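Local coordinates for thiamin pyrophosphokinase (Geobacillus thermodenitrificans, PDB 3K94) that catalyses the transfer of a pyrophosphate group from ATP to thiamin, yielding thiamin diphosphate, the active coenzyme form of vitamin B1, at the interface of chains A and B. Coordinates in Å, arbitrary orientation; residue numbers count along the deposited sequence, not the author numbering. Chains: chain A/B, Thiamin pyrophosphokinase.

Contacts 1 and 2 are neighbouring patches of one two-fold symmetric interface, their C-alpha centres about 9 Å apart. Helix 106-118 serves both: A:Leu106, A:Leu109, A:Phe110 and A:Val113, with their twins, make the apolar middle of contact 1, while B:Gly111, B:Glu114 and B:Leu117 carry contact 2. A:Ile155, near the end of strand 151-156, belongs to both and links the apolar patch to the neighbouring charged one. Because the two-fold repeats each contact with the chains exchanged, the hydrophobic centre is accompanied by a charged pairing from each chain, a pattern that would fix the register of the two subunits.

Contact 1: the interface of chains A and B. Residues chain A 106, 109-110, 113, 133, 155, 205, 207; chain B 106, 109-110, 113, 133, 155, 205, 207.
A wholly apolar, two-fold symmetric helix-on-helix and helix-on-sheet interface joins the two copies of thiamin pyrophosphokinase and forms a hydrophobic core of the deposited dimer. In this family a catalytic domain is followed by a vitamin B1-binding domain; here helix 106-118, from the catalytic part of each chain, packs against its twin and against strands 131-136, 151-156 and 204-209 of the partner. No polar pair bonds across the patch, so cohesion comes from shape and burial.

A:Phe110 and B:Phe110 dominate, A:Phe110 alone losing 120 Å² of surface to chain B. In each, CG lies anti to the carbonyl carbon (chi1 -75° in A:Phe110), which sends the ring off the helix towards the other subunit. The rings meet tip to tip near the axis, with A:Phe110 CE1 3.4 Å from B:Phe110 CE1. Selenomethionine A:Met205 lays its selenium over the centre of one face of B:Phe110, 4.1 Å above the plane. A bend at chi3 (61°) turns its methyl CE back to 3.8 Å from B:Phe110 CG. The twin B:Met205, which is poorly ordered, crosses A:Phe110 at about a right angle, and its selenium is displaced towards the rim of that ring.

Aliphatic tips line CB, the CD2-CE2 edge and the far end of A:Phe110. B:Ile155 CD1 meets its CB at 3.6 Å, B:Ile207 CD1 touches CD2, and B:Leu133 CD1 comes to 3.6 Å from CE2. At the far end of the ring, A:Phe110 CZ is met by B:Val113 CG2 at 3.7 Å and also by B:Leu109 CD2. Contacts at this edge, at the tip and over one face should leave the ring little freedom to swing.

Beside the aromatic pair, A:Leu109 and B:Leu109 approach head-on, each with CG anti to the backbone N, and their CD2 methyls are 3.7 Å apart. A:Leu106 CD2 extends this leucine cluster by touching B:Leu109 CD2.

Contact 2: the interface of chains A and B. Residues chain A 155-157, 180-181, 184; chain B 111, 114, 117, 157, 180.
A salt bridge between a loop arginine of one subunit and a helix glutamate of the other flanks the apolar dimer core. A:Arg180 leaves its loop with CG anti to the backbone N (chi1 -169°) and runs extended as far as NE, crossing B:Glu114 at about a right angle. Beyond CB, CG passes B:Glu114 OE1 at 3.2 Å and CD a little farther off. NE then donates to both carboxylate oxygens, reaching OE1 of B:Glu114 at 3.2 Å and OE2 slightly farther off. Beyond CZ, NH2 closes the side-on grip with a bond of 3.0 Å to B:Glu114 OE2, 156° at the hydrogen. The other terminal nitrogen, NH1, points to B:Val157, meeting its CG1 methyl and lying 3.7 Å from its carbonyl O.

Guanidinium and carboxylate planes differ by 25°, so the groups meet edge to edge, the acceptors using their syn lone pairs. B:Glu114 OE2 thus takes two donors, which would be expected to stabilise its negative charge. The glutamate bends at chi2 to present its carboxylate; its CB packs on A:Leu184 CB, and its CG lies 4.0 Å from A:Ile155 CG2.

Apolar groups border the arginine tip: B:Leu117 CD1 lies 3.6 Å from A:Arg180 CZ, and B:Val157 CG1 packs obliquely against the same carbon. An alanine in place of A:Arg180 would remove the guanidinium, and would probably leave the B:Glu114 carboxylate without its cross-subunit charge partner and loosen the packing on B:Leu117 and B:Val157. Across the patch, the extended B:Arg180 approaches A:Val157 obliquely, its CZ 3.9 Å from A:Val157 CG1.

Contact 1: the interface of chains A and B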
ATOM      1  N   LEU A 106      -6.258   0.037   2.578  1.00 23.65           N
ATOM      2  CA  LEU A 106      -4.971   0.618   2.228  1.00 22.41           C
ATOM      3  C   LEU A 106      -4.702   1.927   2.957  1.00 22.25           C
ATOM      4  O   LEU A 106      -3.553   2.351   3.055  1.00 26.67           O
ATOM      5  CB  LEU A 106      -4.874   0.823   0.721  1.00 25.45           C
ATOM      6  CG  LEU A 106      -4.888  -0.476  -0.094  1.00 30.43           C
ATOM      7  CD1 LEU A 106      -5.101  -0.161  -1.565  1.00 29.93           C
ATOM      8  CD2 LEU A 106      -3.620  -1.278   0.137  1.00 33.44           C
ATOM      9  N   LEU A 109      -2.342   0.921   5.649  1.00 20.18           N
ATOM     10  CA  LEU A 109      -0.972   0.797   5.162  1.00 22.63           C
ATOM     11  C   LEU A 109      -0.313   2.156   4.946  1.00 20.46           C
ATOM     12  O   LEU A 109       0.778   2.410   5.446  1.00 24.45           O
ATOM     13  CB  LEU A 109      -0.918  -0.015   3.863  1.00 19.67           C
ATOM     14  CG  LEU A 109       0.460  -0.001   3.197  1.00 22.05           C
ATOM     15  CD1 LEU A 109       1.458  -0.754   4.036  1.00 26.80           C
ATOM     16  CD2 LEU A 109       0.411  -0.583   1.783  1.00 26.86           C
ATOM     17  N   PHE A 110      -0.972   3.025   4.184  1.00 21.13           N
ATOM     18  CA  PHE A 110      -0.377   4.311   3.835  1.00 17.65           C
ATOM     19  C   PHE A 110      -0.191   5.206   5.060  1.00 21.29           C
ATOM     20  O   PHE A 110       0.829   5.876   5.183  1.00 26.29           O
ATOM     21  CB  PHE A 110      -1.149   4.985   2.689  1.00 19.07           C
ATOM     22  CG  PHE A 110      -0.865   4.351   1.346  1.00 21.92           C
ATOM     23  CD1 PHE A 110       0.257   4.713   0.622  1.00 23.88           C
ATOM     24  CD2 PHE A 110      -1.686   3.354   0.845  1.00 22.43           C
ATOM     25  CE1 PHE A 110       0.543   4.113  -0.589  1.00 29.12           C
ATOM     26  CE2 PHE A 110      -1.410   2.749  -0.370  1.00 24.63           C
ATOM     27  CZ  PHE A 110      -0.292   3.123  -1.088  1.00 28.90           C
ATOM     28  N   VAL A 113       2.839   3.960   6.820  1.00 31.05           N
ATOM     29  CA  VAL A 113       4.052   4.439   6.162  1.00 28.98           C
ATOM     30  C   VAL A 113       4.369   5.883   6.591  1.00 26.62           C
ATOM     31  O   VAL A 113       5.526   6.213   6.821  1.00 24.12           O
ATOM     32  CB  VAL A 113       4.011   4.279   4.614  1.00 21.73           C
ATOM     33  CG1 VAL A 113       5.186   5.020   3.967  1.00 22.43           C
ATOM     34  CG2 VAL A 113       4.052   2.779   4.218  1.00 16.45           C
ATOM     35  N   LEU A 133       9.501  -3.504   4.739  1.00 21.06           N
ATOM     36  CA  LEU A 133       9.493  -2.139   4.245  1.00 21.10           C
ATOM     37  C   LEU A 133      10.103  -1.189   5.275  1.00 24.25           C
ATOM     38  O   LEU A 133       9.669  -1.167   6.422  1.00 22.93           O
ATOM     39  CB  LEU A 133       8.053  -1.727   3.876  1.00 17.25           C
ATOM     40  CG  LEU A 133       7.806  -0.302   3.361  1.00 17.70           C
ATOM     41  CD1 LEU A 133       6.492  -0.242   2.569  1.00 18.67           C
ATOM     42  CD2 LEU A 133       7.770   0.721   4.498  1.00 20.64           C
ATOM     43  N   ILE A 155      12.361   3.450  -3.544  1.00 18.05           N
ATOM     44  CA  ILE A 155      11.421   4.446  -4.013  1.00 21.16           C
ATOM     45  C   ILE A 155      11.613   5.751  -3.260  1.00 24.71           C
ATOM     46  O   ILE A 155      11.653   5.767  -2.038  1.00 20.18           O
ATOM     47  CB  ILE A 155       9.980   3.947  -3.867  1.00 27.85           C
ATOM     48  CG1 ILE A 155       9.823   2.633  -4.663  1.00 28.44           C
ATOM     49  CG2 ILE A 155       8.993   5.057  -4.290  1.00 22.47           C
ATOM     50  CD1 ILE A 155       8.451   1.987  -4.603  1.00 31.31           C
HETATM   51  N   MSE A 205      12.670   5.076   0.540  1.00 25.09           N
HETATM   52  CA  MSE A 205      12.017   3.880   1.050  1.00 20.85           C
HETATM   53  C   MSE A 205      12.657   2.655   0.447  1.00 24.54           C
HETATM   54  O   MSE A 205      12.873   2.591  -0.767  1.00 27.28           O
HETATM   55  CB  MSE A 205      10.524   3.909   0.708  1.00 25.80           C
HETATM   56  CG  MSE A 205       9.777   2.610   0.979  1.00 30.91           C
HETATM   57 SE   MSE A 205       7.840   2.781   0.558  1.00 46.50          SE
HETATM   58  CE  MSE A 205       7.948   3.177  -1.337  1.00 50.68           C
ATOM     59  N   ILE A 207      12.071  -1.486  -0.018  1.00 23.28           N
ATOM     60  CA  ILE A 207      11.203  -2.639   0.129  1.00 21.14           C
ATOM     61  C   ILE A 207      11.964  -3.868  -0.329  1.00 25.08           C
ATOM     62  O   ILE A 207      12.380  -3.950  -1.476  1.00 23.68           O
ATOM     63  CB  ILE A 207       9.917  -2.498  -0.701  1.00 21.98           C
ATOM     64  CG1 ILE A 207       9.116  -1.275  -0.250  1.00 18.94           C
ATOM     65  CG2 ILE A 207       9.065  -3.758  -0.578  1.00 22.40           C
ATOM     66  CD1 ILE A 207       7.895  -1.017  -1.102  1.00 23.47           C
TER
ATOM     67  N   LEU B 106       4.821  -5.401  -2.124  1.00 24.20           N
ATOM     68  CA  LEU B 106       4.415  -4.014  -1.907  1.00 18.80           C
ATOM     69  C   LEU B 106       5.071  -3.037  -2.874  1.00 19.18           C
ATOM     70  O   LEU B 106       4.515  -1.974  -3.124  1.00 23.46           O
ATOM     71  CB  LEU B 106       4.731  -3.586  -0.461  1.00 21.25           C
ATOM     72  CG  LEU B 106       3.878  -4.190   0.659  1.00 24.48           C
ATOM     73  CD1 LEU B 106       4.424  -3.750   2.007  1.00 25.50           C
ATOM     74  CD2 LEU B 106       2.397  -3.810   0.512  1.00 29.76           C
ATOM     75  N   LEU B 109       2.568  -2.174  -5.622  1.00 27.63           N
ATOM     76  CA  LEU B 109       1.578  -1.163  -5.259  1.00 24.76           C
ATOM     77  C   LEU B 109       2.197   0.238  -5.224  1.00 18.68           C
ATOM     78  O   LEU B 109       1.628   1.209  -5.719  1.00 21.01           O
ATOM     79  CB  LEU B 109       0.932  -1.473  -3.907  1.00 27.00           C
ATOM     80  CG  LEU B 109       0.119  -0.309  -3.322  1.00 29.40           C
ATOM     81  CD1 LEU B 109      -1.097   0.022  -4.159  1.00 33.94           C
ATOM     82  CD2 LEU B 109      -0.302  -0.594  -1.882  1.00 31.62           C
ATOM     83  N   PHE B 110       3.375   0.343  -4.646  1.00 19.63           N
ATOM     84  CA  PHE B 110       3.970   1.665  -4.465  1.00 21.42           C
ATOM     85  C   PHE B 110       4.440   2.232  -5.788  1.00 22.17           C
ATOM     86  O   PHE B 110       4.319   3.422  -6.026  1.00 25.27           O
ATOM     87  CB  PHE B 110       5.074   1.636  -3.405  1.00 21.26           C
ATOM     88  CG  PHE B 110       4.533   1.649  -2.002  1.00 25.03           C
ATOM     89  CD1 PHE B 110       4.160   2.840  -1.406  1.00 24.42           C
ATOM     90  CD2 PHE B 110       4.349   0.475  -1.305  1.00 28.99           C
ATOM     91  CE1 PHE B 110       3.648   2.852  -0.131  1.00 32.75           C
ATOM     92  CE2 PHE B 110       3.832   0.484  -0.027  1.00 32.12           C
ATOM     93  CZ  PHE B 110       3.482   1.667   0.560  1.00 32.57           C
ATOM     94  N   VAL B 113       1.356   3.547  -7.409  1.00 21.91           N
ATOM     95  CA  VAL B 113       0.989   4.856  -6.853  1.00 24.12           C
ATOM     96  C   VAL B 113       1.865   5.970  -7.458  1.00 27.69           C
ATOM     97  O   VAL B 113       1.380   7.066  -7.737  1.00 26.83           O
ATOM     98  CB  VAL B 113       1.092   4.886  -5.304  1.00 25.46           C
ATOM     99  CG1 VAL B 113       0.921   6.295  -4.784  1.00 28.27           C
ATOM    100  CG2 VAL B 113       0.037   3.978  -4.665  1.00 25.48           C
ATOM    101  N   LEU B 133      -8.232   4.267  -4.617  1.00 15.41           N
ATOM    102  CA  LEU B 133      -7.159   5.186  -4.272  1.00 20.31           C
ATOM    103  C   LEU B 133      -6.943   6.136  -5.433  1.00 20.61           C
ATOM    104  O   LEU B 133      -6.932   5.717  -6.591  1.00 20.00           O
ATOM    105  CB  LEU B 133      -5.879   4.408  -3.909  1.00 21.90           C
ATOM    106  CG  LEU B 133      -4.617   5.167  -3.474  1.00 24.63           C
ATOM    107  CD1 LEU B 133      -3.686   4.233  -2.728  1.00 23.63           C
ATOM    108  CD2 LEU B 133      -3.899   5.775  -4.685  1.00 24.70           C
ATOM    109  N   ILE B 155      -4.323  11.864   2.755  1.00 21.63           N
ATOM    110  CA  ILE B 155      -2.909  11.875   3.082  1.00 22.32           C
ATOM    111  C   ILE B 155      -2.169  12.832   2.163  1.00 26.22           C
ATOM    112  O   ILE B 155      -2.267  12.716   0.944  1.00 28.50           O
ATOM    113  CB  ILE B 155      -2.302  10.476   2.963  1.00 23.22           C
ATOM    114  CG1 ILE B 155      -2.984   9.535   3.946  1.00 24.40           C
ATOM    115  CG2 ILE B 155      -0.797  10.516   3.235  1.00 23.79           C
ATOM    116  CD1 ILE B 155      -2.520   8.098   3.844  1.00 28.28           C
HETATM  117  N   MSE B 205      -3.495  12.723  -1.477  1.00 21.56           N
HETATM  118  CA  MSE B 205      -4.014  11.396  -1.750  1.00 22.91           C
HETATM  119  C   MSE B 205      -5.323  11.158  -1.023  1.00 23.68           C
HETATM  120  O   MSE B 205      -5.437  11.447   0.163  1.00 21.75           O
HETATM  121  CB  MSE B 205      -2.991  10.332  -1.340  1.00 23.82           C
HETATM  122  CG  MSE B 205      -3.498   8.916  -1.505  1.00 25.75           C
HETATM  123 SE   MSE B 205      -2.165   7.529  -1.068  1.00 39.97          SE
HETATM  124  CE  MSE B 205      -1.521   8.227   0.628  1.00138.37           C
ATOM    125  N   ILE B 207      -8.014   8.028  -0.054  1.00 22.06           N
ATOM    126  CA  ILE B 207      -8.405   6.630  -0.080  1.00 19.59           C
ATOM    127  C   ILE B 207      -9.796   6.462   0.522  1.00 17.96           C
ATOM    128  O   ILE B 207     -10.046   6.888   1.645  1.00 20.41           O
ATOM    129  CB  ILE B 207      -7.394   5.738   0.656  1.00 18.07           C
ATOM    130  CG1 ILE B 207      -6.031   5.799  -0.044  1.00 18.89           C
ATOM    131  CG2 ILE B 207      -7.909   4.297   0.704  1.00 21.45           C
ATOM    132  CD1 ILE B 207      -4.862   5.289   0.812  1.00 22.03           C
TER

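Contact 2: the interface of chains A and B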
ATOM      1  N   ILE A 155      12.361   3.450  -3.544  1.00 18.05           N
ATOM      2  CA  ILE A 155      11.421   4.446  -4.013  1.00 21.16           C
ATOM      3  C   ILE A 155      11.613   5.751  -3.260  1.00 24.71           C
ATOM      4  O   ILE A 155      11.653   5.767  -2.038  1.00 20.18           O
ATOM      5  CB  ILE A 155       9.980   3.947  -3.867  1.00 27.85           C
ATOM      6  CG1 ILE A 155       9.823   2.633  -4.663  1.00 28.44           C
ATOM      7  CG2 ILE A 155       8.993   5.057  -4.290  1.00 22.47           C
ATOM      8  CD1 ILE A 155       8.451   1.987  -4.603  1.00 31.31           C
ATOM      9  N   PRO A 156      11.755   6.855  -4.001  1.00 27.81           N
ATOM     10  CA  PRO A 156      11.929   8.159  -3.364  1.00 26.28           C
ATOM     11  C   PRO A 156      10.648   8.563  -2.668  1.00 27.43           C
ATOM     12  O   PRO A 156       9.555   8.378  -3.208  1.00 26.57           O
ATOM     13  CB  PRO A 156      12.211   9.101  -4.541  1.00 29.14           C
ATOM     14  CG  PRO A 156      11.681   8.400  -5.743  1.00 29.29           C
ATOM     15  CD  PRO A 156      11.789   6.930  -5.470  1.00 29.15           C
ATOM     16  N   VAL A 157      10.782   9.089  -1.461  1.00 24.58           N
ATOM     17  CA  VAL A 157       9.629   9.601  -0.741  1.00 27.47           C
ATOM     18  C   VAL A 157       9.624  11.123  -0.864  1.00 30.03           C
ATOM     19  O   VAL A 157       8.592  11.742  -1.085  1.00 31.06           O
ATOM     20  CB  VAL A 157       9.688   9.183   0.723  1.00 23.76           C
ATOM     21  CG1 VAL A 157       8.574   9.881   1.534  1.00 22.11           C
ATOM     22  CG2 VAL A 157       9.591   7.678   0.817  1.00 25.18           C
ATOM     23  N   ARG A 180      11.287  12.143  -7.936  1.00 33.65           N
ATOM     24  CA  ARG A 180       9.994  11.502  -7.787  1.00 38.25           C
ATOM     25  C   ARG A 180       9.104  11.909  -8.959  1.00 45.89           C
ATOM     26  O   ARG A 180       9.120  13.066  -9.383  1.00 46.49           O
ATOM     27  CB  ARG A 180       9.358  11.907  -6.456  1.00 35.39           C
ATOM     28  CG  ARG A 180       8.139  11.099  -6.096  1.00 36.26           C
ATOM     29  CD  ARG A 180       7.524  11.517  -4.764  1.00 36.32           C
ATOM     30  NE  ARG A 180       6.531  10.519  -4.383  1.00 42.79           N
ATOM     31  CZ  ARG A 180       5.672  10.637  -3.382  1.00 48.03           C
ATOM     32  NH1 ARG A 180       5.669  11.726  -2.625  1.00 56.36           N
ATOM     33  NH2 ARG A 180       4.814   9.654  -3.141  1.00 46.68           N
ATOM     34  N   GLY A 181       8.345  10.950  -9.487  1.00 45.53           N
ATOM     35  CA  GLY A 181       7.527  11.175 -10.668  1.00 44.91           C
ATOM     36  C   GLY A 181       8.281  10.866 -11.950  1.00 52.42           C
ATOM     37  O   GLY A 181       7.684  10.469 -12.947  1.00 58.53           O
ATOM     38  N   LEU A 184      10.167   6.304 -10.948  1.00 46.78           N
ATOM     39  CA  LEU A 184       8.993   5.828 -10.208  1.00 49.36           C
ATOM     40  C   LEU A 184       9.307   4.733  -9.184  1.00 45.13           C
ATOM     41  O   LEU A 184       8.721   4.704  -8.097  1.00 43.42           O
ATOM     42  CB  LEU A 184       7.919   5.339 -11.182  1.00 50.91           C
ATOM     43  CG  LEU A 184       7.656   6.253 -12.379  1.00 49.98           C
ATOM     44  CD1 LEU A 184       6.848   5.504 -13.414  1.00 54.34           C
ATOM     45  CD2 LEU A 184       6.953   7.525 -11.947  1.00 48.68           C
TER
ATOM     46  N   GLY B 111       4.947   1.360  -6.653  1.00 18.54           N
ATOM     47  CA  GLY B 111       5.306   1.761  -7.999  1.00 22.92           C
ATOM     48  C   GLY B 111       4.082   2.244  -8.744  1.00 23.44           C
ATOM     49  O   GLY B 111       4.125   3.267  -9.417  1.00 23.12           O
ATOM     50  N   GLU B 114       3.151   5.684  -7.671  1.00 25.10           N
ATOM     51  CA  GLU B 114       4.034   6.649  -8.334  1.00 26.82           C
ATOM     52  C   GLU B 114       3.565   6.975  -9.761  1.00 28.16           C
ATOM     53  O   GLU B 114       3.721   8.105 -10.228  1.00 27.88           O
ATOM     54  CB  GLU B 114       5.491   6.168  -8.324  1.00 27.42           C
ATOM     55  CG  GLU B 114       6.080   6.061  -6.907  1.00 29.48           C
ATOM     56  CD  GLU B 114       6.063   7.391  -6.158  1.00 39.18           C
ATOM     57  OE1 GLU B 114       6.500   8.412  -6.734  1.00 41.74           O
ATOM     58  OE2 GLU B 114       5.627   7.417  -4.985  1.00 42.26           O
ATOM     59  N   LEU B 117       0.844   9.437  -9.459  1.00 27.77           N
ATOM     60  CA  LEU B 117       1.476  10.729  -9.196  1.00 28.98           C
ATOM     61  C   LEU B 117       2.065  11.351 -10.442  1.00 30.12           C
ATOM     62  O   LEU B 117       1.912  12.545 -10.672  1.00 31.43           O
ATOM     63  CB  LEU B 117       2.569  10.595  -8.143  1.00 27.79           C
ATOM     64  CG  LEU B 117       1.974  10.275  -6.784  1.00 36.75           C
ATOM     65  CD1 LEU B 117       3.081   9.912  -5.820  1.00 38.01           C
ATOM     66  CD2 LEU B 117       1.150  11.471  -6.306  1.00 39.78           C
ATOM     67  N   VAL B 157       0.717  14.243  -0.022  1.00 26.44           N
ATOM     68  CA  VAL B 157       1.851  13.681  -0.739  1.00 24.11           C
ATOM     69  C   VAL B 157       2.989  14.701  -0.774  1.00 27.95           C
ATOM     70  O   VAL B 157       4.155  14.370  -0.542  1.00 33.41           O
ATOM     71  CB  VAL B 157       1.454  13.277  -2.176  1.00 28.50           C
ATOM     72  CG1 VAL B 157       2.674  12.890  -2.980  1.00 33.22           C
ATOM     73  CG2 VAL B 157       0.444  12.134  -2.146  1.00 27.50           C
ATOM     74  N   ARG B 180       2.985  17.544   6.021  1.00 33.08           N
ATOM     75  CA  ARG B 180       3.302  16.130   6.057  1.00 33.20           C
ATOM     76  C   ARG B 180       4.205  15.879   7.266  1.00 40.78           C
ATOM     77  O   ARG B 180       5.042  16.719   7.605  1.00 41.96           O
ATOM     78  CB  ARG B 180       3.990  15.706   4.758  1.00 34.17           C
ATOM     79  CG  ARG B 180       3.908  14.220   4.485  1.00 38.12           C
ATOM     80  CD  ARG B 180       4.748  13.788   3.297  1.00 40.23           C
ATOM     81  NE  ARG B 180       4.652  12.342   3.128  1.00 40.94           N
ATOM     82  CZ  ARG B 180       5.156  11.665   2.100  1.00 43.41           C
ATOM     83  NH1 ARG B 180       5.802  12.310   1.136  1.00 51.00           N
ATOM     84  NH2 ARG B 180       5.010  10.344   2.033  1.00 34.00           N
TER